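Local structure of Two-component sensor histidine kinase (Nostoc sp., 3OLO) at residues E24-L36 against F101-R115. The protein is a sensor histidine kinase that probably autophosphorylates on a histidine in response to a signal, its PAS domain likely serving as a sensing or dimerising module. Sequence-based numbering, arbitrary orientation.
Sequences EASFCLGDNWQFL and FLEDQERRFSCVFVR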
loop_
_atom_site.group_PDB
_atom_site.type_symbol
_atom_site.label_atom_id
_atom_site.label_comp_id
_atom_site.label_asym_id
_atom_site.label_seq_id
_atom_site.Cartn_x
_atom_site.Cartn_y
_atom_site.Cartn_z
ATOM N N GLU A 24 2.774 2.499 6.629
ATOM C CA GLU A 24 3.358 1.246 7.089
ATOM C C GLU A 24 4.493 0.774 6.181
ATOM O O GLU A 24 4.397 0.851 4.964
ATOM C CB GLU A 24 2.294 0.154 7.190
ATOM C CG GLU A 24 2.899 -1.232 7.371
ATOM C CD GLU A 24 2.081 -2.126 8.284
ATOM O OE1 GLU A 24 0.844 -2.129 8.157
ATOM O OE2 GLU A 24 2.675 -2.827 9.133
ATOM N N ALA A 25 5.562 0.271 6.781
ATOM C CA ALA A 25 6.642 -0.315 6.001
ATOM C C ALA A 25 6.135 -1.559 5.280
ATOM O O ALA A 25 5.628 -2.489 5.898
ATOM C CB ALA A 25 7.829 -0.647 6.884
ATOM N N SER A 26 6.279 -1.557 3.962
ATOM C CA SER A 26 5.823 -2.643 3.108
ATOM C C SER A 26 6.924 -2.957 2.113
ATOM O O SER A 26 7.545 -2.041 1.567
ATOM C CB SER A 26 4.582 -2.218 2.312
ATOM O OG SER A 26 3.580 -1.651 3.139
ATOM N N PHE A 27 7.162 -4.237 1.842
ATOM C CA PHE A 27 8.160 -4.577 0.827
ATOM C C PHE A 27 7.980 -5.982 0.293
ATOM O O PHE A 27 7.250 -6.780 0.870
ATOM C CB PHE A 27 9.579 -4.395 1.374
ATOM C CG PHE A 27 9.872 -5.210 2.604
ATOM C CD1 PHE A 27 10.229 -6.544 2.502
ATOM C CD2 PHE A 27 9.808 -4.632 3.865
ATOM C CE1 PHE A 27 10.520 -7.297 3.645
ATOM C CE2 PHE A 27 10.091 -5.369 5.007
ATOM C CZ PHE A 27 10.442 -6.703 4.900
ATOM N N CYS A 28 8.636 -6.269 -0.827
ATOM C CA CYS A 28 8.581 -7.596 -1.433
ATOM C C CYS A 28 9.954 -8.256 -1.409
ATOM O O CYS A 28 10.946 -7.613 -1.696
ATOM C CB CYS A 28 8.082 -7.504 -2.874
ATOM S SG CYS A 28 6.337 -7.071 -3.014
ATOM N N LEU A 29 9.981 -9.536 -1.049
ATOM C CA LEU A 29 11.183 -10.355 -1.067
ATOM C C LEU A 29 11.050 -11.429 -2.136
ATOM O O LEU A 29 9.973 -11.985 -2.313
ATOM C CB LEU A 29 11.356 -11.052 0.278
ATOM C CG LEU A 29 11.438 -10.142 1.496
ATOM C CD1 LEU A 29 11.351 -10.965 2.783
ATOM C CD2 LEU A 29 12.724 -9.336 1.437
ATOM N N GLY A 30 12.146 -11.723 -2.835
ATOM C CA GLY A 30 12.196 -12.831 -3.774
ATOM C C GLY A 30 12.406 -14.152 -3.053
ATOM O O GLY A 30 12.442 -14.205 -1.827
ATOM N N ASP A 31 12.567 -15.226 -3.811
ATOM C CA ASP A 31 12.559 -16.557 -3.224
ATOM C C ASP A 31 13.782 -16.790 -2.324
ATOM O O ASP A 31 13.762 -17.664 -1.458
ATOM C CB ASP A 31 12.461 -17.622 -4.327
ATOM C CG ASP A 31 11.813 -18.918 -3.845
ATOM O OD1 ASP A 31 10.852 -18.867 -3.045
ATOM O OD2 ASP A 31 12.269 -19.999 -4.270
ATOM N N ASN A 32 14.840 -16.007 -2.521
ATOM C CA ASN A 32 16.017 -16.090 -1.652
ATOM C C ASN A 32 16.081 -14.932 -0.652
ATOM O O ASN A 32 17.140 -14.618 -0.125
ATOM C CB ASN A 32 17.305 -16.129 -2.474
ATOM C CG ASN A 32 17.140 -16.873 -3.784
ATOM O OD1 ASN A 32 16.887 -18.079 -3.798
ATOM N ND2 ASN A 32 17.292 -16.156 -4.896
ATOM N N TRP A 33 14.935 -14.305 -0.410
ATOM C CA TRP A 33 14.794 -13.242 0.582
ATOM C C TRP A 33 15.537 -11.959 0.204
ATOM O O TRP A 33 15.749 -11.094 1.045
ATOM C CB TRP A 33 15.229 -13.722 1.974
ATOM C CG TRP A 33 14.778 -15.112 2.268
ATOM C CD1 TRP A 33 15.540 -16.246 2.231
ATOM C CD2 TRP A 33 13.455 -15.529 2.620
ATOM N NE1 TRP A 33 14.772 -17.344 2.544
ATOM C CE2 TRP A 33 13.489 -16.932 2.788
ATOM C CE3 TRP A 33 12.241 -14.856 2.810
ATOM C CZ2 TRP A 33 12.355 -17.675 3.132
ATOM C CZ3 TRP A 33 11.112 -15.596 3.157
ATOM C CH2 TRP A 33 11.179 -16.991 3.310
ATOM N N GLN A 34 15.919 -11.839 -1.061
ATOM C CA GLN A 34 16.424 -10.575 -1.597
ATOM C C GLN A 34 15.275 -9.570 -1.728
ATOM O O GLN A 34 14.182 -9.934 -2.140
ATOM C CB GLN A 34 17.094 -10.792 -2.962
ATOM C CG GLN A 34 16.152 -11.105 -4.142
ATOM C CD GLN A 34 15.826 -12.592 -4.300
ATOM O OE1 GLN A 34 15.527 -13.287 -3.330
ATOM N NE2 GLN A 34 15.884 -13.080 -5.535
ATOM N N PHE A 35 15.507 -8.314 -1.354
ATOM C CA PHE A 35 14.517 -7.265 -1.592
ATOM C C PHE A 35 14.298 -7.068 -3.096
ATOM O O PHE A 35 15.243 -7.054 -3.872
ATOM C CB PHE A 35 14.967 -5.940 -0.974
ATOM C CG PHE A 35 15.046 -5.964 0.521
ATOM C CD1 PHE A 35 13.895 -5.815 1.293
ATOM C CD2 PHE A 35 16.273 -6.129 1.159
ATOM C CE1 PHE A 35 13.961 -5.836 2.684
ATOM C CE2 PHE A 35 16.360 -6.157 2.543
ATOM C CZ PHE A 35 15.194 -6.006 3.317
ATOM N N LEU A 36 13.044 -6.911 -3.498
ATOM C CA LEU A 36 12.705 -6.692 -4.899
ATOM C C LEU A 36 12.046 -5.339 -5.061
ATOM O O LEU A 36 12.144 -4.701 -6.111
ATOM C CB LEU A 36 11.738 -7.769 -5.395
ATOM C CG LEU A 36 12.248 -9.204 -5.312
ATOM C CD1 LEU A 36 11.169 -10.160 -5.777
ATOM C CD2 LEU A 36 13.514 -9.375 -6.132
ATOM N N PHE A 101 2.756 -15.092 0.746
ATOM C CA PHE A 101 3.507 -15.568 -0.409
ATOM C C PHE A 101 2.627 -15.607 -1.640
ATOM O O PHE A 101 1.470 -15.992 -1.572
ATOM C CB PHE A 101 4.112 -16.933 -0.138
ATOM C CG PHE A 101 5.200 -16.898 0.879
ATOM C CD1 PHE A 101 4.905 -17.026 2.230
ATOM C CD2 PHE A 101 6.518 -16.707 0.494
ATOM C CE1 PHE A 101 5.914 -16.977 3.182
ATOM C CE2 PHE A 101 7.532 -16.665 1.437
ATOM C CZ PHE A 101 7.228 -16.802 2.783
ATOM N N LEU A 102 3.198 -15.200 -2.766
ATOM C CA LEU A 102 2.461 -15.068 -4.007
ATOM C C LEU A 102 3.308 -15.595 -5.150
ATOM O O LEU A 102 4.532 -15.668 -5.044
ATOM C CB LEU A 102 2.140 -13.600 -4.255
ATOM C CG LEU A 102 1.279 -12.963 -3.169
ATOM C CD1 LEU A 102 1.031 -11.499 -3.467
ATOM C CD2 LEU A 102 -0.035 -13.714 -3.039
ATOM N N GLU A 103 2.649 -15.966 -6.239
ATOM C CA GLU A 103 3.349 -16.333 -7.456
ATOM C C GLU A 103 2.843 -15.480 -8.600
ATOM O O GLU A 103 1.638 -15.366 -8.814
ATOM C CB GLU A 103 3.146 -17.813 -7.778
ATOM C CG GLU A 103 4.393 -18.654 -7.571
ATOM C CD GLU A 103 4.073 -20.126 -7.407
ATOM O OE1 GLU A 103 3.124 -20.601 -8.067
ATOM O OE2 GLU A 103 4.760 -20.806 -6.616
ATOM N N ASP A 104 3.773 -14.861 -9.313
ATOM C CA ASP A 104 3.461 -14.165 -10.548
ATOM C C ASP A 104 4.331 -14.734 -11.651
ATOM O O ASP A 104 5.553 -14.537 -11.659
ATOM C CB ASP A 104 3.726 -12.670 -10.425
ATOM C CG ASP A 104 3.420 -11.929 -11.707
ATOM O OD1 ASP A 104 2.415 -12.282 -12.366
ATOM O OD2 ASP A 104 4.185 -11.014 -12.069
ATOM N N GLN A 105 3.700 -15.440 -12.583
ATOM C CA GLN A 105 4.438 -16.136 -13.623
ATOM C C GLN A 105 5.436 -17.082 -12.958
ATOM O O GLN A 105 5.039 -17.901 -12.130
ATOM C CB GLN A 105 5.130 -15.132 -14.542
ATOM C CG GLN A 105 4.161 -14.196 -15.253
ATOM C CD GLN A 105 3.472 -14.860 -16.432
ATOM O OE1 GLN A 105 2.381 -15.426 -16.298
ATOM N NE2 GLN A 105 4.110 -14.797 -17.599
ATOM N N GLU A 106 6.718 -16.972 -13.294
ATOM C CA GLU A 106 7.718 -17.898 -12.756
ATOM C C GLU A 106 8.430 -17.358 -11.518
ATOM O O GLU A 106 9.500 -17.843 -11.145
ATOM C CB GLU A 106 8.746 -18.267 -13.829
ATOM C CG GLU A 106 9.373 -17.082 -14.547
ATOM C CD GLU A 106 10.399 -17.515 -15.582
ATOM O OE1 GLU A 106 10.142 -18.507 -16.306
ATOM O OE2 GLU A 106 11.466 -16.869 -15.669
ATOM N N ARG A 107 7.828 -16.364 -10.874
ATOM C CA ARG A 107 8.425 -15.768 -9.683
ATOM C C ARG A 107 7.560 -16.030 -8.465
ATOM O O ARG A 107 6.403 -15.639 -8.434
ATOM C CB ARG A 107 8.582 -14.257 -9.856
ATOM C CG ARG A 107 10.016 -13.785 -9.892
ATOM C CD ARG A 107 10.333 -12.858 -8.728
ATOM N NE ARG A 107 11.762 -12.859 -8.413
ATOM C CZ ARG A 107 12.351 -13.717 -7.580
ATOM N NH1 ARG A 107 13.659 -13.634 -7.370
ATOM N NH2 ARG A 107 11.642 -14.658 -6.957
ATOM N N ARG A 108 8.119 -16.699 -7.465
ATOM C CA ARG A 108 7.488 -16.738 -6.161
ATOM C C ARG A 108 8.135 -15.643 -5.321
ATOM O O ARG A 108 9.352 -15.461 -5.347
ATOM C CB ARG A 108 7.649 -18.109 -5.504
ATOM C CG ARG A 108 6.856 -18.269 -4.211
ATOM C CD ARG A 108 6.675 -19.732 -3.852
ATOM N NE ARG A 108 6.179 -19.916 -2.490
ATOM C CZ ARG A 108 4.893 -19.898 -2.149
ATOM N NH1 ARG A 108 4.539 -20.079 -0.881
ATOM N NH2 ARG A 108 3.957 -19.694 -3.068
ATOM N N PHE A 109 7.318 -14.895 -4.593
ATOM C CA PHE A 109 7.836 -13.804 -3.776
ATOM C C PHE A 109 6.879 -13.578 -2.631
ATOM O O PHE A 109 5.806 -14.152 -2.605
ATOM C CB PHE A 109 7.977 -12.532 -4.607
ATOM C CG PHE A 109 6.687 -12.059 -5.210
ATOM C CD1 PHE A 109 6.168 -12.668 -6.334
ATOM C CD2 PHE A 109 6.000 -10.999 -4.653
ATOM C CE1 PHE A 109 4.977 -12.229 -6.891
ATOM C CE2 PHE A 109 4.818 -10.555 -5.201
ATOM C CZ PHE A 109 4.303 -11.171 -6.323
ATOM N N SER A 110 7.269 -12.769 -1.663
ATOM C CA SER A 110 6.365 -12.493 -0.569
ATOM C C SER A 110 6.151 -11.004 -0.440
ATOM O O SER A 110 7.031 -10.212 -0.735
ATOM C CB SER A 110 6.878 -13.094 0.739
ATOM O OG SER A 110 8.163 -12.609 1.037
ATOM N N CYS A 111 4.929 -10.653 -0.067
ATOM C CA CYS A 111 4.591 -9.321 0.375
ATOM C C CYS A 111 4.752 -9.308 1.874
ATOM O O CYS A 111 4.273 -10.201 2.570
ATOM C CB CYS A 111 3.145 -8.997 0.008
ATOM S SG CYS A 111 2.890 -8.836 -1.761
ATOM N N VAL A 112 5.420 -8.284 2.370
ATOM C CA VAL A 112 5.722 -8.198 3.775
ATOM C C VAL A 112 5.252 -6.848 4.292
ATOM O O VAL A 112 5.560 -5.820 3.701
ATOM C CB VAL A 112 7.239 -8.352 3.995
ATOM C CG1 VAL A 112 7.590 -8.243 5.458
ATOM C CG2 VAL A 112 7.705 -9.679 3.438
ATOM N N PHE A 113 4.483 -6.858 5.374
ATOM C CA PHE A 113 4.155 -5.635 6.099
ATOM C C PHE A 113 4.800 -5.673 7.480
ATOM O O PHE A 113 4.723 -6.681 8.184
ATOM C CB PHE A 113 2.647 -5.472 6.199
ATOM C CG PHE A 113 1.988 -5.340 4.865
ATOM C CD1 PHE A 113 1.589 -6.463 4.165
ATOM C CD2 PHE A 113 1.812 -4.095 4.287
ATOM C CE1 PHE A 113 0.997 -6.346 2.926
ATOM C CE2 PHE A 113 1.212 -3.971 3.049
ATOM C CZ PHE A 113 0.818 -5.099 2.365
ATOM N N VAL A 114 5.433 -4.570 7.864
ATOM C CA VAL A 114 6.231 -4.540 9.085
ATOM C C VAL A 114 5.815 -3.391 9.993
ATOM O O VAL A 114 5.804 -2.233 9.588
ATOM C CB VAL A 114 7.721 -4.440 8.757
ATOM C CG1 VAL A 114 8.577 -4.625 10.018
ATOM C CG2 VAL A 114 8.065 -5.489 7.717
ATOM N N ARG A 115 5.442 -3.738 11.220
ATOM C CA ARG A 115 5.069 -2.757 12.224
ATOM C C ARG A 115 6.200 -2.662 13.219
ATOM O O ARG A 115 6.679 -3.673 13.719
ATOM C CB ARG A 115 3.796 -3.182 12.958
ATOM C CG ARG A 115 2.520 -3.010 12.165
ATOM C CD ARG A 115 1.318 -3.589 12.901
ATOM N NE ARG A 115 1.067 -4.979 12.525
ATOM C CZ ARG A 115 -0.008 -5.672 12.892
ATOM N NH1 ARG A 115 -0.154 -6.934 12.500
ATOM N NH2 ARG A 115 -0.938 -5.109 13.651
HETATM O O HOH W 1 5.742 0.371 9.789
HETATM O O HOH W 2 10.107 -14.617 -0.046
#
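The first and last strands of the PAS-fold sheet pair here at its centre, 25-29 running antiparallel to 107-115. F27 and V112 form a hydrogen-bonded pair, F27 N giving to V112 O at 2.9 Å while V112 N returns to F27 O; L29 and S110 form the next hydrogen-bonded pair, two residues along. At the other end, a water bridges A25 N and V114 O. On the face carrying F27, chi1 of 58° sets its CG between backbone N and carbonyl carbon and swings the ring across to the partner strand. V112 CB lies over one ring face in a CH-pi contact, 3.8 Å from the centroid, F35 CE1 covers the opposite face, and V114 CG2 approaches F27 CE2 obliquely at 3.4 Å. With an alanine at F27, V112 and F35 would probably lose the ring that separates them, and a gap would open beside V114. W33 CH2 and F101 CZ meet edge to edge, 4.0 Å apart. The other face carries C28 SG, 4.1 Å from C111 SG and oblique to the F109 ring. Helix 40-46 touches A25, F27 and V114 on the first face, whereas F14 and Y17 of the second subunit pack edge-to-face with F109 on the other.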